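Local structure of putative dehydrogenase (Amycolatopsis orientalis, 5A9T) at the interface of chains A and B. The protein catalyses the stereoselective reduction of imines to amines, with NADPH as the hydride donor. Residues are numbered along the deposited sequence; one frame, centred on the assembly and turned at random. Chains: chain A/B, Putative dehydrogenase.

Contact 1 and contact 2 belong to one two-fold symmetric interface between identical chains, and the centres of their C-alpha atoms lie about 26 Å apart. They have no residue in common, but the long helix 166-193 serves both, through A:Ala190 in contact 1 and A:Met177 and B:Met182 in contact 2. Contact 1 is mainly polar and joins a loop to the partner's C-terminal tail and to its helix 260-274; contact 2 is apolar and is made between helices. Each has a twin with the chains exchanged, so the pair is held at separated points, as fits the intertwined dimer typical of imine reductases.

Contact 1: the interface of chains A and B. Residues chain A 190, 256-258; chain B 271, 288-290.
The C-terminal tail of chain B, in the helical domain typical of imine reductases, meets the loop of chain A between helices 238-255 and 260-274. The backbone N-H of A:Asp258 points at the carbonyl oxygen of B:Trp289, N to O 3.0 Å, nearly straight at 170°, and lands on a lone pair in the carbonyl plane. The same oxygen has the methyl CG1 of A:Val257 beside it at 3.4 Å, while A:Ala190, near the end of helix 166-193, turns its methyl towards it from farther off. CG of A:Asp258 stands anti to its backbone N (chi1 -177°), which sends the side chain obliquely across B:Trp289, with the carboxylate turned nearly parallel to the indole plane: CB packs on the tryptophan CA at 3.5 Å, and OD2 lies 3.7 Å from CD1. Its tip meets the guanidinium of B:Arg271 head on. NH1 donates an almost straight bond to OD2 at 3.0 Å, a salt bridge as well as a hydrogen bond, and NH2 gives OD1 a more bent, weak bond, also at 3.0 Å. The carboxylate carbon lies at the edge of the guanidinium, but the two planes are twisted 47° apart, so NH1 comes to OD2 from above the carboxylate plane instead of in a flat fork. B:Arg271 reaches out of helix 260-274 with its chain extended from CG to NE, and CB of B:Leu288 lies 4.1 Å above the guanidinium plane, toward the rim of one face. An alanine in place of A:Asp258 would remove both carboxylate oxygens and would probably leave B:Arg271 without its charged partner here. Beyond the tryptophan, an oxygen of the terminal carboxylate, B:Arg290 O, lies 3.3 Å from A:Gly256 O; both residues belong to a calcium site of this protein, so a cation could bind the two oxygens together here.

Contact 2: the interface of chains A and B. Residues chain A 177, 216, 219-220; chain B 182, 206-207, 211.
No aromatic ring, guanidinium or carboxylate takes part; the flat groups are backbone peptides, and a methyl group of the partner comes to each of two carbonyls from above one face, not at the edge. The CG1 methyl of B:Val207 lies over the face of the peptide carbonyl of A:Gly216, 3.6 Å from its O, and the CE methyl of A:Met177 stands well above the carbonyl plane of B:Ala206, also 3.6 Å from its O. No polar pair comes within bonding distance across the patch, so the fit rests on shape and van der Waals contact. B:Val207 divides its branches between neighbours: CG1, anti to the backbone N (chi1 177°), touches A:Gly216 and the aliphatic CD of A:Lys220, the latter at 3.7 Å, while CG2 meets CG2 of A:Ile219 obliquely at 3.7 Å. The lysine chain bends at its two outer torsions, and its methylenes, not its amine, make this contact. On the other flank, CG1 of A:Ile219, set beside its backbone N, receives the CE methyl of B:Met182 at 3.5 Å. The two side chains slide past each other in opposite directions, and the methionine curls at chi2 (64°) and again at chi3 to bring its end round. A:Met177, by contrast, is extended, and its side chain crosses that of B:Leu211 at about a right angle, CE 3.8 Å from CD1. The other leucine branch, CD2, rests on CA of A:Gly216 at 3.8 Å; the absence of a side chain on the glycine probably lets the partner helix come close to the backbone. The site lies where helix 199-228 of chain A packs against its counterpart in chain B, with A:Met177 and B:Met182 coming in from the long helices 166-193 of the two chains.

Contact 1: the interface of chains A and B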
# COMPACT_ATOMS: atom_id res chain seq x y z
N ALA A 190 -13.62 3.30 4.86
CA ALA A 190 -14.73 3.22 5.83
C ALA A 190 -14.65 4.36 6.85
O ALA A 190 -15.73 4.91 7.19
CB ALA A 190 -14.71 1.87 6.47
N GLY A 256 -17.97 4.85 14.82
CA GLY A 256 -18.85 3.71 14.53
C GLY A 256 -18.31 2.81 13.46
O GLY A 256 -19.07 2.14 12.74
N VAL A 257 -16.97 2.75 13.32
CA VAL A 257 -16.33 1.95 12.34
C VAL A 257 -15.62 0.78 12.96
O VAL A 257 -15.04 0.92 14.06
CB VAL A 257 -15.33 2.85 11.51
CG1 VAL A 257 -14.40 2.03 10.63
CG2 VAL A 257 -16.12 3.90 10.75
N ASP A 258 -15.63 -0.35 12.34
CA ASP A 258 -15.09 -1.57 12.88
C ASP A 258 -13.61 -1.39 13.17
O ASP A 258 -12.89 -0.74 12.44
CB ASP A 258 -15.36 -2.72 11.95
CG ASP A 258 -14.88 -4.03 12.48
OD1 ASP A 258 -15.71 -4.51 13.30
OD2 ASP A 258 -13.80 -4.57 12.16
N ARG B 271 -15.07 -14.03 7.67
CA ARG B 271 -16.16 -13.23 8.31
C ARG B 271 -17.19 -12.76 7.26
O ARG B 271 -18.42 -12.81 7.42
CB ARG B 271 -15.55 -12.02 9.06
CG ARG B 271 -16.39 -11.18 10.04
CD ARG B 271 -15.46 -10.14 10.70
NE ARG B 271 -16.26 -8.98 11.10
CZ ARG B 271 -15.80 -7.74 11.33
NH1 ARG B 271 -14.47 -7.36 11.23
NH2 ARG B 271 -16.71 -6.84 11.67
N LEU B 288 -18.74 -4.86 6.17
CA LEU B 288 -18.62 -5.34 7.58
C LEU B 288 -18.03 -4.23 8.44
O LEU B 288 -18.05 -4.39 9.67
CB LEU B 288 -17.65 -6.51 7.63
CG LEU B 288 -17.89 -7.82 6.91
CD1 LEU B 288 -16.57 -8.58 6.73
CD2 LEU B 288 -18.92 -8.60 7.71
N TRP B 289 -17.37 -3.22 7.85
CA TRP B 289 -16.62 -2.23 8.68
C TRP B 289 -17.24 -0.89 8.78
O TRP B 289 -16.84 -0.09 9.64
CB TRP B 289 -15.18 -2.09 8.14
CG TRP B 289 -14.43 -3.35 7.97
CD1 TRP B 289 -14.70 -4.54 8.60
CD2 TRP B 289 -13.32 -3.59 7.14
NE1 TRP B 289 -13.80 -5.49 8.20
CE2 TRP B 289 -12.95 -4.97 7.28
CE3 TRP B 289 -12.58 -2.81 6.25
CZ2 TRP B 289 -11.92 -5.54 6.51
CZ3 TRP B 289 -11.56 -3.35 5.58
CH2 TRP B 289 -11.23 -4.70 5.64
N ARG B 290 -18.15 -0.53 7.86
CA ARG B 290 -18.71 0.80 7.82
C ARG B 290 -19.45 1.10 9.09
O ARG B 290 -19.44 2.35 9.44
CB ARG B 290 -19.67 0.97 6.62
CG ARG B 290 -19.03 0.93 5.32
CD ARG B 290 -20.05 1.21 4.23
NE ARG B 290 -19.64 1.03 2.86
CZ ARG B 290 -18.85 1.92 2.23
NH1 ARG B 290 -18.32 2.96 2.91
NH2 ARG B 290 -18.56 1.69 0.95
OXT ARG B 290 -19.97 0.28 9.87

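Contact 2: the interface of chains A and B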
# COMPACT_ATOMS: atom_id res chain seq x y z
N MET A 177 1.35 -8.61 -0.09
CA MET A 177 1.40 -7.17 0.11
C MET A 177 0.10 -6.53 -0.39
O MET A 177 -0.42 -5.58 0.30
CB MET A 177 2.59 -6.59 -0.62
CG MET A 177 2.63 -5.07 -0.56
SD MET A 177 4.18 -4.54 -1.42
CE MET A 177 3.95 -2.81 -1.88
N GLY A 216 5.26 4.72 -0.09
CA GLY A 216 6.31 4.22 -0.98
C GLY A 216 7.67 4.82 -0.69
O GLY A 216 8.71 4.17 -0.58
N ILE A 219 9.16 3.47 2.53
CA ILE A 219 9.71 2.13 2.33
C ILE A 219 11.12 2.18 1.64
O ILE A 219 12.02 1.55 2.09
CB ILE A 219 8.76 1.30 1.50
CG1 ILE A 219 7.55 0.94 2.35
CG2 ILE A 219 9.47 -0.00 1.08
CD1 ILE A 219 6.41 0.34 1.57
N LYS A 220 11.20 3.01 0.60
CA LYS A 220 12.49 3.21 -0.12
C LYS A 220 13.54 3.74 0.83
O LYS A 220 14.75 3.34 0.74
CB LYS A 220 12.32 4.11 -1.34
CG LYS A 220 11.64 3.37 -2.47
CD LYS A 220 11.06 4.30 -3.51
CE LYS A 220 12.14 5.06 -4.27
NZ LYS A 220 12.88 4.13 -5.14
N MET B 182 2.35 -1.16 5.20
CA MET B 182 3.69 -1.41 5.61
C MET B 182 3.83 -2.85 6.07
O MET B 182 4.80 -3.47 5.73
CB MET B 182 4.13 -0.50 6.77
CG MET B 182 5.54 -0.61 7.17
SD MET B 182 6.62 -0.09 5.78
CE MET B 182 5.90 1.27 5.46
N ALA B 206 8.60 -3.85 -5.98
CA ALA B 206 7.45 -3.75 -5.10
C ALA B 206 6.94 -2.30 -4.97
O ALA B 206 5.72 -2.12 -4.89
CB ALA B 206 7.76 -4.36 -3.73
N VAL B 207 7.85 -1.34 -4.88
CA VAL B 207 7.50 0.06 -4.71
C VAL B 207 7.55 0.85 -5.97
O VAL B 207 6.62 1.62 -6.23
CB VAL B 207 8.42 0.70 -3.61
CG1 VAL B 207 8.07 2.16 -3.52
CG2 VAL B 207 8.17 -0.03 -2.33
N LEU B 211 3.36 -1.11 -6.30
CA LEU B 211 2.55 -0.23 -5.48
C LEU B 211 1.68 0.76 -6.26
O LEU B 211 0.46 0.73 -6.12
CB LEU B 211 3.43 0.38 -4.39
CG LEU B 211 2.72 1.18 -3.31
CD1 LEU B 211 1.87 0.32 -2.39
CD2 LEU B 211 3.76 1.93 -2.54